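Local coordinates for protein FprA (Mycobacterium tuberculosis, PDB 1LQT) that binds FAD and NADP(H) and passes electrons between NADPH and ferredoxin, and may thereby supply electrons to P450 systems, at residues Ala20-Ala25 with Leu32-Asp37; Gly201-Ala206 with Glu236-Val241; Pro227-Gly232 with Val268-Thr273; Asn353-Gly358 with Ile383-Asn388. One frame throughout, in Å; residues are numbered along the deposited sequence.

Interaction 1 (Ala20-Ala25 with Leu32-Asp37); sequences ASLLKA and LDMAVD
Met34 reaches across from its strand to Leu22 and Leu23 of the helix, and its side chain can be followed atom by atom. Met34 CB lies 4.3 Å from the Leu23 methyl CD2. CG comes up against the helix backbone, 3.5 Å from the carbonyl O of Leu22. There the chain bends (chi2 -72°), which brings its end to the side chain of Leu22. SD passes Leu22 CD2 at 4.1 Å, and the terminal CE ends 3.9 Å from that same methyl, the two side chains crossing at about a right angle. An unbranched, flexible methionine suits this place, since it can follow a curved helix surface.

On one flank, Val36 sets a single methyl, CG2, between two leucines, 4.1 Å from both Leu22 CD1 and Leu23 CD2. On the other, Leu32 lays CD2 over Ala25, 4.1 Å from its CB, the lone methyl letting the leucine come close to the helix backbone. The side chains that meet are all apolar, and two of them also rest on helix carbonyls. Segments 20-25 and 34-37 run nearly antiparallel, at 165°, as expected of the helix (13-28) and second strand (34-40) of the beta-alpha-beta unit in a Rossmann-type FAD-binding fold.

Interaction 2 (Gly201-Ala206 with Glu236-Val241); sequences GPLQAA and EDAAAV
Leu203 sets both of its methyls against the helix and carries most of this contact. Its CG stands anti to the carbonyl carbon (chi1 -57°), which sends the isobutyl group outward from the short 3-10 turn 202-204, and the fork then straddles the start of the helical segment. CD1 presses on the CB of Asp237 at 3.5 Å, a close approach, while CD2 meets the CB of Ala238 at 3.7 Å. Alanine suits the second place because its single methyl lets the leucine come close to the helix backbone.

Val241, one turn further on, closes the other end of the contact. Its CG1 lies 4.0 Å from the carbonyl O of Leu203, and CG2 lies 4.3 Å from Leu203 CB, a looser touch. Asp237 meets the leucine through its CB, while its OD2 is hydrogen-bonded to Thr234 just before the helix segment.

Gln204 adds a side-chain bond to the backbone bonds of the 3-10 turn: its OE1 accepts the N-H of Gly201 at 2.9 Å, in the carbonyl plane though with a bent N-H angle of 135°. Gln204 and Ala206 also touch the bound NADP derivative. Beyond the two segments, Cys245 and Ile249 of helix 243-256 and Ile233 also pack on Leu203, which joins the loop after strand 193-197 to helices 235-241 and 243-256.

Interaction 3 (Pro227-Gly232 with Val268-Thr273); sequences PAELDG and VFRFLT
Glu229, in the 3-10 turn 227-230, faces Phe271 just beyond the end of strand 265-270, their CA atoms 6.5 Å apart. Its side chain bends at chi2 (-68°), bringing the carboxylate alongside the backbone that leaves the strand. OE1 accepts the N-H of Phe271 at 2.8 Å in a fairly straight bond (161°), although the donor stands well above the carboxylate plane. The same oxygen lies at the edge of the Phe271 ring, near its plane and 3.5 Å from CD2, where the positive rim of the aromatic ring can favour it. Glutamate is long enough to make this reach from a neighbouring turn, and its CG passes the carbonyl O of Phe269 on the way.

Strand 265-270 belongs to the parallel sheet of the Rossmann-type NADP-binding half, next to the outermost strand 221-224; the contact therefore ties together the chain just after the C-terminal ends of these two neighbours. Phe271 also packs against Asn155 and Pro202, and Asn155 is a probable NADP(+)-binding residue.

OE2 turns to Arg270. The direct salt bridge is long, with Glu229 OE2 3.9 Å from Arg270 NE. A water bridges the pair, giving a hydrogen to Glu229 OE2 at 2.7 Å. The same water accepts one from Arg270 NE at 2.9 Å, approaching the guanidinium at its edge and in plane. It also donates to the carbonyl O of Phe271, which takes a second bond, from Thr273 OG1 at 2.8 Å. The outer end of Arg270 points on to Glu311, with which NH2 forms a salt bridge.

Interaction 4 (Asn353-Gly358 with Ile383-Asn388); sequences NEYVVG and IKNLGN
Tyr355 and Asn385 meet through one polar pair, the phenol OH of the tyrosine standing 2.9 Å from OD1 of the asparagine. The sheet strand lends the ring and the helix lends the amide. OD1 comes in at the edge of the ring, near its plane, rather than over a face, and the ring and amide planes are turned 31° apart. The asparagine CB adds a lesser contact, 3.4 Å from the same OH.

What brings these groups together is length on one side and a short arm on the other. Tyr355 CG lies anti to the carbonyl carbon (chi1 -62°), which carries the ring out from the strand toward the helix until the hydroxyl meets Asn385. The asparagine needs no more than its short side chain to offer OD1 there. A tyrosine suits a place whose shaft is buried and whose end meets a polar group: Thr378 and Leu382 of helix 370-391 and Ala99 of strand 99-102 pack on it, while Arg347 touches both tyrosine and asparagine.

Further out, the backbone of Tyr355 is bonded to Val100 and Tyr102. Toward the cofactor, Gly358 touches FAD, and its N-H is bonded to Asp374 of the same long helix. Strand 354-356 lies at the edge of the mainly parallel sheet of the FAD-binding, Rossmann-type half, where it pairs with strand 99-102, and helix 370-391 packs on Tyr355.

Interactions 1 and 4 belong to the FAD-binding half and reach the same sheet; helix 370-391 joins them directly, for Ile383 CD1 packs 3.4 Å from Ala25 CB and Ile383 CG1 lies 3.9 Å from Met34 CE. Interactions 2 and 3 sit together in the NADP-binding half, where Pro202 CG lies 3.7 Å from Glu229 O, and their segments alternate along the chain. The centres of interactions 1 and 3 are about 50 Å apart, on opposite sides of the molecule's middle. Chemistry follows place: the buried interaction 1 joins apolar side chains, the partly buried interaction 2 mainly so, whereas the partly buried interactions 3 and 4 rely on polar groups.

Interaction 1 (Ala20-Ala25 with Leu32-Asp37)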
loop_
_atom_site.group_PDB
_atom_site.type_symbol
_atom_site.label_atom_id
_atom_site.label_comp_id
_atom_site.label_asym_id
_atom_site.label_seq_id
_atom_site.Cartn_x
_atom_site.Cartn_y
_atom_site.Cartn_z
ATOM N N ALA A 20 -16.512 6.777 -9.164
ATOM C CA ALA A 20 -17.107 8.091 -9.083
ATOM C C ALA A 20 -17.067 8.802 -10.416
ATOM O O ALA A 20 -18.041 9.452 -10.810
ATOM C CB ALA A 20 -16.437 8.927 -7.994
ATOM N N SER A 21 -15.952 8.689 -11.124
ATOM C CA SER A 21 -15.833 9.336 -12.439
ATOM C C SER A 21 -16.839 8.771 -13.448
ATOM O O SER A 21 -17.415 9.510 -14.233
ATOM C CB SER A 21 -14.421 9.180 -12.971
ATOM O OG SER A 21 -13.489 9.896 -12.210
ATOM N N LEU A 22 -17.059 7.472 -13.421
ATOM C CA LEU A 22 -18.018 6.845 -14.310
ATOM C C LEU A 22 -19.419 7.347 -14.027
ATOM O O LEU A 22 -20.176 7.694 -14.939
ATOM C CB LEU A 22 -17.966 5.345 -14.166
ATOM C CG LEU A 22 -16.706 4.660 -14.708
ATOM C CD1 LEU A 22 -16.513 3.286 -14.083
ATOM C CD2 LEU A 22 -16.731 4.579 -16.240
ATOM N N LEU A 23 -19.803 7.380 -12.752
ATOM C CA LEU A 23 -21.150 7.787 -12.392
ATOM C C LEU A 23 -21.363 9.272 -12.672
ATOM O O LEU A 23 -22.444 9.697 -13.095
ATOM C CB LEU A 23 -21.405 7.434 -10.930
ATOM C CG LEU A 23 -21.390 5.950 -10.609
ATOM C CD1 LEU A 23 -21.501 5.730 -9.109
ATOM C CD2 LEU A 23 -22.460 5.180 -11.369
ATOM N N LYS A 24 -20.328 10.076 -12.459
ATOM C CA LYS A 24 -20.383 11.504 -12.768
ATOM C C LYS A 24 -20.588 11.766 -14.256
ATOM O O LYS A 24 -21.356 12.633 -14.633
ATOM C CB LYS A 24 -19.123 12.217 -12.283
ATOM C CG LYS A 24 -19.077 13.705 -12.587
ATOM C CD LYS A 24 -17.752 14.307 -12.132
ATOM C CE LYS A 24 -16.527 13.748 -12.871
ATOM N NZ LYS A 24 -15.257 14.144 -12.215
ATOM N N ALA A 25 -19.893 11.005 -15.085
ATOM C CA ALA A 25 -20.079 11.115 -16.525
ATOM C C ALA A 25 -21.550 10.862 -16.883
ATOM O O ALA A 25 -22.148 11.619 -17.661
ATOM C CB ALA A 25 -19.181 10.157 -17.241
ATOM N N LEU A 32 -26.326 8.648 -21.733
ATOM C CA LEU A 32 -25.200 7.926 -21.164
ATOM C C LEU A 32 -25.594 7.493 -19.756
ATOM O O LEU A 32 -25.804 8.318 -18.884
ATOM C CB LEU A 32 -23.968 8.799 -21.097
ATOM C CG LEU A 32 -22.713 8.082 -20.584
ATOM C CD1 LEU A 32 -22.307 6.921 -21.438
ATOM C CD2 LEU A 32 -21.546 9.063 -20.434
ATOM N N ASP A 33 -25.724 6.204 -19.574
ATOM C CA ASP A 33 -26.064 5.629 -18.285
ATOM C C ASP A 33 -25.010 4.591 -17.921
ATOM O O ASP A 33 -24.404 3.999 -18.804
ATOM C CB ASP A 33 -27.461 5.003 -18.350
ATOM C CG ASP A 33 -28.481 5.920 -19.015
ATOM O OD1 ASP A 33 -28.763 6.965 -18.451
ATOM O OD2 ASP A 33 -29.031 5.685 -20.127
ATOM N N MET A 34 -24.816 4.382 -16.628
ATOM C CA MET A 34 -23.748 3.540 -16.123
ATOM C C MET A 34 -24.237 2.626 -15.013
ATOM O O MET A 34 -25.056 2.998 -14.180
ATOM C CB MET A 34 -22.584 4.363 -15.567
ATOM C CG MET A 34 -21.654 4.940 -16.615
ATOM S SD MET A 34 -20.588 3.755 -17.455
ATOM C CE MET A 34 -19.796 4.922 -18.567
ATOM N N ALA A 35 -23.684 1.426 -14.990
ATOM C CA ALA A 35 -23.841 0.451 -13.910
ATOM C C ALA A 35 -22.416 0.004 -13.610
ATOM O O ALA A 35 -21.686 -0.369 -14.523
ATOM C CB ALA A 35 -24.683 -0.717 -14.348
ATOM N N VAL A 36 -22.042 0.008 -12.340
ATOM C CA VAL A 36 -20.701 -0.356 -11.901
ATOM C C VAL A 36 -20.746 -1.498 -10.898
ATOM O O VAL A 36 -21.408 -1.386 -9.878
ATOM C CB VAL A 36 -20.037 0.870 -11.239
ATOM C CG1 VAL A 36 -18.665 0.503 -10.638
ATOM C CG2 VAL A 36 -19.934 2.021 -12.196
ATOM N N ASP A 37 -20.064 -2.593 -11.203
ATOM C CA ASP A 37 -19.873 -3.722 -10.306
ATOM C C ASP A 37 -18.409 -3.739 -9.914
ATOM O O ASP A 37 -17.526 -3.780 -10.760
ATOM C CB ASP A 37 -20.212 -5.038 -10.997
ATOM C CG ASP A 37 -21.691 -5.268 -11.187
ATOM O OD1 ASP A 37 -22.491 -4.568 -10.544
ATOM O OD2 ASP A 37 -22.052 -6.165 -11.976
#

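Interaction 2 (Gly201-Ala206 with Glu236-Val241)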
loop_
_atom_site.group_PDB
_atom_site.type_symbol
_atom_site.label_atom_id
_atom_site.label_comp_id
_atom_site.label_asym_id
_atom_site.label_seq_id
_atom_site.Cartn_x
_atom_site.Cartn_y
_atom_site.Cartn_z
ATOM N N GLY A 201 21.392 9.620 -0.248
ATOM C CA GLY A 201 21.528 10.590 0.814
ATOM C C GLY A 201 20.230 11.230 1.213
ATOM O O GLY A 201 19.157 10.966 0.651
ATOM N N PRO A 202 20.304 12.114 2.200
ATOM C CA PRO A 202 19.096 12.795 2.660
ATOM C C PRO A 202 18.350 13.551 1.558
ATOM O O PRO A 202 17.118 13.602 1.616
ATOM C CB PRO A 202 19.637 13.739 3.744
ATOM C CG PRO A 202 20.869 13.082 4.226
ATOM C CD PRO A 202 21.478 12.464 3.018
ATOM N N LEU A 203 19.071 14.125 0.596
ATOM C CA LEU A 203 18.381 14.876 -0.437
ATOM C C LEU A 203 17.594 13.978 -1.375
ATOM O O LEU A 203 16.722 14.472 -2.098
ATOM C CB LEU A 203 19.333 15.740 -1.266
ATOM C CG LEU A 203 20.201 16.751 -0.536
ATOM C CD1 LEU A 203 20.859 17.687 -1.518
ATOM C CD2 LEU A 203 19.348 17.518 0.443
ATOM N N GLN A 204 17.954 12.710 -1.439
ATOM C CA GLN A 204 17.267 11.745 -2.291
ATOM C C GLN A 204 16.155 11.001 -1.558
ATOM O O GLN A 204 15.497 10.155 -2.131
ATOM C CB GLN A 204 18.278 10.759 -2.864
ATOM C CG GLN A 204 19.235 11.383 -3.836
ATOM C CD GLN A 204 20.375 12.135 -3.174
ATOM O OE1 GLN A 204 20.893 11.717 -2.137
ATOM N NE2 GLN A 204 20.757 13.255 -3.787
ATOM N N ALA A 205 15.958 11.296 -0.282
ATOM C CA ALA A 205 14.966 10.565 0.499
ATOM C C ALA A 205 13.574 10.796 -0.088
ATOM O O ALA A 205 13.245 11.882 -0.585
ATOM C CB ALA A 205 14.982 10.988 1.924
ATOM N N ALA A 206 12.740 9.761 -0.011
ATOM C CA ALA A 206 11.359 9.814 -0.487
ATOM C C ALA A 206 10.376 10.181 0.634
ATOM O O ALA A 206 9.175 10.300 0.402
ATOM C CB ALA A 206 10.962 8.513 -1.174
ATOM N N GLU A 236 21.208 24.852 0.021
ATOM C CA GLU A 236 21.121 25.244 -1.372
ATOM C C GLU A 236 20.723 24.062 -2.247
ATOM O O GLU A 236 19.803 24.157 -3.065
ATOM C CB GLU A 236 22.429 25.864 -1.868
ATOM C CG GLU A 236 22.368 26.185 -3.366
ATOM C CD GLU A 236 23.610 26.856 -3.948
ATOM O OE1 GLU A 236 24.261 27.654 -3.230
ATOM O OE2 GLU A 236 23.936 26.584 -5.152
ATOM N N ASP A 237 21.406 22.945 -2.056
ATOM C CA ASP A 237 21.142 21.765 -2.864
ATOM C C ASP A 237 19.744 21.212 -2.543
ATOM O O ASP A 237 19.045 20.707 -3.430
ATOM C CB ASP A 237 22.209 20.711 -2.629
ATOM C CG ASP A 237 23.570 21.097 -3.155
ATOM O OD1 ASP A 237 23.664 21.676 -4.253
ATOM O OD2 ASP A 237 24.573 20.831 -2.447
ATOM N N ALA A 238 19.331 21.300 -1.285
ATOM C CA ALA A 238 18.002 20.814 -0.904
ATOM C C ALA A 238 16.906 21.611 -1.609
ATOM O O ALA A 238 15.951 21.058 -2.111
ATOM C CB ALA A 238 17.807 20.890 0.582
ATOM N N ALA A 239 17.060 22.930 -1.609
ATOM C CA ALA A 239 16.088 23.794 -2.260
ATOM C C ALA A 239 16.006 23.489 -3.750
ATOM O O ALA A 239 14.923 23.600 -4.332
ATOM C CB ALA A 239 16.412 25.270 -2.004
ATOM N N ALA A 240 17.130 23.156 -4.372
ATOM C CA ALA A 240 17.161 22.825 -5.792
ATOM C C ALA A 240 16.392 21.540 -6.074
ATOM O O ALA A 240 15.841 21.378 -7.158
ATOM C CB ALA A 240 18.606 22.702 -6.283
ATOM N N VAL A 241 16.368 20.610 -5.133
ATOM C CA VAL A 241 15.584 19.412 -5.312
ATOM C C VAL A 241 14.111 19.785 -5.297
ATOM O O VAL A 241 13.359 19.398 -6.202
ATOM C CB VAL A 241 15.877 18.369 -4.223
ATOM C CG1 VAL A 241 14.864 17.241 -4.292
ATOM C CG2 VAL A 241 17.289 17.847 -4.349
#

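Interaction 3 (Pro227-Gly232 with Val268-Thr273)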
loop_
_atom_site.group_PDB
_atom_site.type_symbol
_atom_site.label_atom_id
_atom_site.label_comp_id
_atom_site.label_asym_id
_atom_site.label_seq_id
_atom_site.Cartn_x
_atom_site.Cartn_y
_atom_site.Cartn_z
ATOM N N PRO A 227 25.388 13.976 13.255
ATOM C CA PRO A 227 25.650 15.146 12.431
ATOM C C PRO A 227 26.411 14.844 11.134
ATOM O O PRO A 227 26.205 15.532 10.145
ATOM C CB PRO A 227 26.453 16.040 13.369
ATOM C CG PRO A 227 25.885 15.724 14.679
ATOM C CD PRO A 227 25.673 14.232 14.679
ATOM N N ALA A 228 27.274 13.842 11.134
ATOM C CA ALA A 228 28.024 13.478 9.947
ATOM C C ALA A 228 27.131 13.058 8.791
ATOM O O ALA A 228 27.552 13.113 7.650
ATOM C CB ALA A 228 29.007 12.360 10.245
ATOM N N GLU A 229 25.911 12.612 9.083
ATOM C CA GLU A 229 24.979 12.239 8.035
ATOM C C GLU A 229 24.577 13.442 7.176
ATOM O O GLU A 229 24.059 13.277 6.093
ATOM C CB GLU A 229 23.723 11.591 8.617
ATOM C CG GLU A 229 23.959 10.296 9.356
ATOM C CD GLU A 229 24.397 9.139 8.499
ATOM O OE1 GLU A 229 24.027 9.102 7.329
ATOM O OE2 GLU A 229 25.103 8.249 9.014
ATOM N N LEU A 230 24.786 14.643 7.696
ATOM C CA LEU A 230 24.439 15.860 7.018
ATOM C C LEU A 230 25.664 16.555 6.441
ATOM O O LEU A 230 25.525 17.608 5.814
ATOM C CB LEU A 230 23.652 16.794 7.930
ATOM C CG LEU A 230 22.294 16.210 8.329
ATOM C CD1 LEU A 230 21.616 17.016 9.367
ATOM C CD2 LEU A 230 21.374 16.108 7.127
ATOM N N ASP A 231 26.864 16.007 6.592
ATOM C CA ASP A 231 28.027 16.641 5.972
ATOM C C ASP A 231 27.889 16.519 4.473
ATOM O O ASP A 231 27.545 15.464 3.934
ATOM C CB ASP A 231 29.312 15.940 6.426
ATOM C CG ASP A 231 30.574 16.565 5.898
ATOM O OD1 ASP A 231 30.548 17.784 5.560
ATOM O OD2 ASP A 231 31.586 15.849 5.819
ATOM N N GLY A 232 28.099 17.626 3.780
ATOM C CA GLY A 232 27.957 17.673 2.340
ATOM C C GLY A 232 26.526 17.857 1.879
ATOM O O GLY A 232 26.289 17.851 0.675
ATOM N N VAL A 268 17.252 5.413 14.579
ATOM C CA VAL A 268 18.505 5.914 14.025
ATOM C C VAL A 268 18.416 5.975 12.507
ATOM O O VAL A 268 17.988 5.007 11.874
ATOM C CB VAL A 268 19.667 4.950 14.402
ATOM C CG1 VAL A 268 20.977 5.429 13.823
ATOM C CG2 VAL A 268 19.781 4.761 15.897
ATOM N N PHE A 269 18.828 7.094 11.923
ATOM C CA PHE A 269 18.887 7.229 10.466
ATOM C C PHE A 269 20.331 7.141 9.999
ATOM O O PHE A 269 21.173 7.912 10.414
ATOM C CB PHE A 269 18.314 8.564 10.001
ATOM C CG PHE A 269 16.806 8.665 10.132
ATOM C CD1 PHE A 269 16.225 8.933 11.344
ATOM C CD2 PHE A 269 15.997 8.481 9.045
ATOM C CE1 PHE A 269 14.855 9.028 11.473
ATOM C CE2 PHE A 269 14.632 8.571 9.154
ATOM C CZ PHE A 269 14.057 8.832 10.366
ATOM N N ARG A 270 20.566 6.198 9.085
ATOM C CA ARG A 270 21.852 6.030 8.402
ATOM C C ARG A 270 21.607 6.187 6.905
ATOM O O ARG A 270 20.749 5.522 6.359
ATOM C CB ARG A 270 22.394 4.635 8.665
ATOM C CG ARG A 270 22.935 4.431 10.063
ATOM C CD ARG A 270 24.327 4.954 10.283
ATOM N NE ARG A 270 25.315 4.378 9.379
ATOM C CZ ARG A 270 25.945 3.207 9.519
ATOM N NH1 ARG A 270 25.763 2.415 10.557
ATOM N NH2 ARG A 270 26.832 2.853 8.619
ATOM N N PHE A 271 22.313 7.096 6.270
ATOM C CA PHE A 271 22.222 7.313 4.850
ATOM C C PHE A 271 23.484 6.768 4.181
ATOM O O PHE A 271 24.424 6.333 4.823
ATOM C CB PHE A 271 22.011 8.783 4.527
ATOM C CG PHE A 271 20.753 9.347 5.123
ATOM C CD1 PHE A 271 19.549 9.286 4.437
ATOM C CD2 PHE A 271 20.751 9.906 6.376
ATOM C CE1 PHE A 271 18.400 9.804 4.978
ATOM C CE2 PHE A 271 19.599 10.421 6.919
ATOM C CZ PHE A 271 18.411 10.374 6.216
ATOM N N LEU A 272 23.459 6.752 2.847
ATOM C CA LEU A 272 24.577 6.308 2.022
ATOM C C LEU A 272 25.078 4.924 2.468
ATOM O O LEU A 272 26.274 4.646 2.530
ATOM C CB LEU A 272 25.702 7.325 2.012
ATOM C CG LEU A 272 25.313 8.649 1.398
ATOM C CD1 LEU A 272 26.398 9.687 1.530
ATOM C CD2 LEU A 272 24.938 8.495 -0.064
ATOM N N THR A 273 24.119 4.033 2.713
ATOM C CA THR A 273 24.403 2.710 3.236
ATOM C C THR A 273 23.477 1.707 2.552
ATOM O O THR A 273 22.281 1.935 2.488
ATOM C CB THR A 273 24.207 2.677 4.758
ATOM O OG1 THR A 273 25.021 3.655 5.370
ATOM C CG2 THR A 273 24.599 1.342 5.336
HETATM O O HOH W 1 25.772 6.370 7.266
#

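Interaction 4 (Asn353-Gly358 with Ile383-Asn388)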
loop_
_atom_site.group_PDB
_atom_site.type_symbol
_atom_site.label_atom_id
_atom_site.label_comp_id
_atom_site.label_asym_id
_atom_site.label_seq_id
_atom_site.Cartn_x
_atom_site.Cartn_y
_atom_site.Cartn_z
ATOM N N ASN A 353 -11.066 -3.108 -24.421
ATOM C CA ASN A 353 -12.046 -2.722 -23.401
ATOM C C ASN A 353 -11.606 -2.979 -21.954
ATOM O O ASN A 353 -12.443 -2.961 -21.070
ATOM C CB ASN A 353 -13.419 -3.370 -23.650
ATOM C CG ASN A 353 -13.447 -4.804 -23.337
ATOM O OD1 ASN A 353 -12.407 -5.477 -23.434
ATOM N ND2 ASN A 353 -14.636 -5.334 -22.953
ATOM N N GLU A 354 -10.309 -3.202 -21.740
ATOM C CA GLU A 354 -9.775 -3.394 -20.393
ATOM C C GLU A 354 -8.798 -2.265 -20.117
ATOM O O GLU A 354 -8.007 -1.891 -20.976
ATOM C CB GLU A 354 -9.120 -4.754 -20.278
ATOM C CG GLU A 354 -10.063 -5.909 -20.567
ATOM C CD GLU A 354 -9.322 -7.183 -20.897
ATOM O OE1 GLU A 354 -8.612 -7.200 -21.927
ATOM O OE2 GLU A 354 -9.419 -8.169 -20.149
ATOM N N TYR A 355 -8.812 -1.796 -18.868
ATOM C CA TYR A 355 -8.126 -0.606 -18.454
ATOM C C TYR A 355 -7.454 -0.851 -17.125
ATOM O O TYR A 355 -7.743 -1.824 -16.431
ATOM C CB TYR A 355 -9.127 0.563 -18.332
ATOM C CG TYR A 355 -9.777 0.885 -19.658
ATOM C CD1 TYR A 355 -10.874 0.168 -20.112
ATOM C CD2 TYR A 355 -9.264 1.891 -20.462
ATOM C CE1 TYR A 355 -11.427 0.427 -21.351
ATOM C CE2 TYR A 355 -9.810 2.137 -21.718
ATOM C CZ TYR A 355 -10.890 1.407 -22.148
ATOM O OH TYR A 355 -11.430 1.661 -23.393
ATOM N N VAL A 356 -6.587 0.071 -16.751
ATOM C CA VAL A 356 -5.932 0.079 -15.457
ATOM C C VAL A 356 -5.968 1.474 -14.859
ATOM O O VAL A 356 -5.941 2.469 -15.566
ATOM C CB VAL A 356 -4.465 -0.407 -15.540
ATOM C CG1 VAL A 356 -4.409 -1.910 -15.663
ATOM C CG2 VAL A 356 -3.694 0.263 -16.671
ATOM N N VAL A 357 -6.006 1.523 -13.528
ATOM C CA VAL A 357 -5.874 2.730 -12.743
ATOM C C VAL A 357 -5.023 2.403 -11.526
ATOM O O VAL A 357 -4.894 1.255 -11.133
ATOM C CB VAL A 357 -7.243 3.315 -12.280
ATOM C CG1 VAL A 357 -8.056 3.777 -13.506
ATOM C CG2 VAL A 357 -7.998 2.293 -11.471
ATOM N N GLY A 358 -4.495 3.440 -10.904
ATOM C CA GLY A 358 -3.820 3.285 -9.629
ATOM C C GLY A 358 -2.420 2.740 -9.762
ATOM O O GLY A 358 -1.766 2.830 -10.800
ATOM N N ILE A 383 -14.572 5.974 -21.705
ATOM C CA ILE A 383 -15.877 6.459 -22.135
ATOM C C ILE A 383 -15.826 6.882 -23.603
ATOM O O ILE A 383 -16.751 6.608 -24.364
ATOM C CB ILE A 383 -16.355 7.597 -21.238
ATOM C CG1 ILE A 383 -16.715 7.001 -19.872
ATOM C CG2 ILE A 383 -17.564 8.328 -21.832
ATOM C CD1 ILE A 383 -17.199 7.948 -18.872
ATOM N N LYS A 384 -14.742 7.534 -24.010
ATOM C CA LYS A 384 -14.576 7.867 -25.427
ATOM C C LYS A 384 -14.627 6.606 -26.280
ATOM O O LYS A 384 -15.280 6.583 -27.333
ATOM C CB LYS A 384 -13.268 8.625 -25.634
ATOM C CG LYS A 384 -12.862 8.859 -27.110
ATOM C CD LYS A 384 -11.621 9.769 -27.183
ATOM C CE LYS A 384 -11.009 9.908 -28.599
ATOM N NZ LYS A 384 -9.766 10.753 -28.540
ATOM N N ASN A 385 -13.933 5.554 -25.838
ATOM C CA ASN A 385 -13.892 4.317 -26.602
ATOM C C ASN A 385 -15.242 3.634 -26.669
ATOM O O ASN A 385 -15.621 3.121 -27.706
ATOM C CB ASN A 385 -12.830 3.362 -26.028
ATOM C CG ASN A 385 -11.420 3.820 -26.281
ATOM O OD1 ASN A 385 -10.487 3.387 -25.552
ATOM N ND2 ASN A 385 -11.221 4.642 -27.278
ATOM N N LEU A 386 -16.030 3.708 -25.605
ATOM C CA LEU A 386 -17.371 3.120 -25.665
ATOM C C LEU A 386 -18.245 3.859 -26.659
ATOM O O LEU A 386 -19.020 3.236 -27.369
ATOM C CB LEU A 386 -18.053 3.143 -24.310
ATOM C CG LEU A 386 -17.500 2.207 -23.245
ATOM C CD1 LEU A 386 -18.307 2.413 -21.993
ATOM C CD2 LEU A 386 -17.525 0.770 -23.684
ATOM N N GLY A 387 -18.135 5.185 -26.644
ATOM C CA GLY A 387 -18.897 6.046 -27.528
ATOM C C GLY A 387 -18.575 5.724 -28.969
ATOM O O GLY A 387 -19.446 5.663 -29.848
ATOM N N ASN A 388 -17.304 5.544 -29.255
ATOM C CA ASN A 388 -16.906 5.178 -30.611
ATOM C C ASN A 388 -17.494 3.834 -31.012
ATOM O O ASN A 388 -17.947 3.657 -32.160
ATOM C CB ASN A 388 -15.402 5.101 -30.739
ATOM C CG ASN A 388 -14.727 6.443 -30.665
ATOM O OD1 ASN A 388 -13.496 6.518 -30.492
ATOM N ND2 ASN A 388 -15.501 7.513 -30.787
#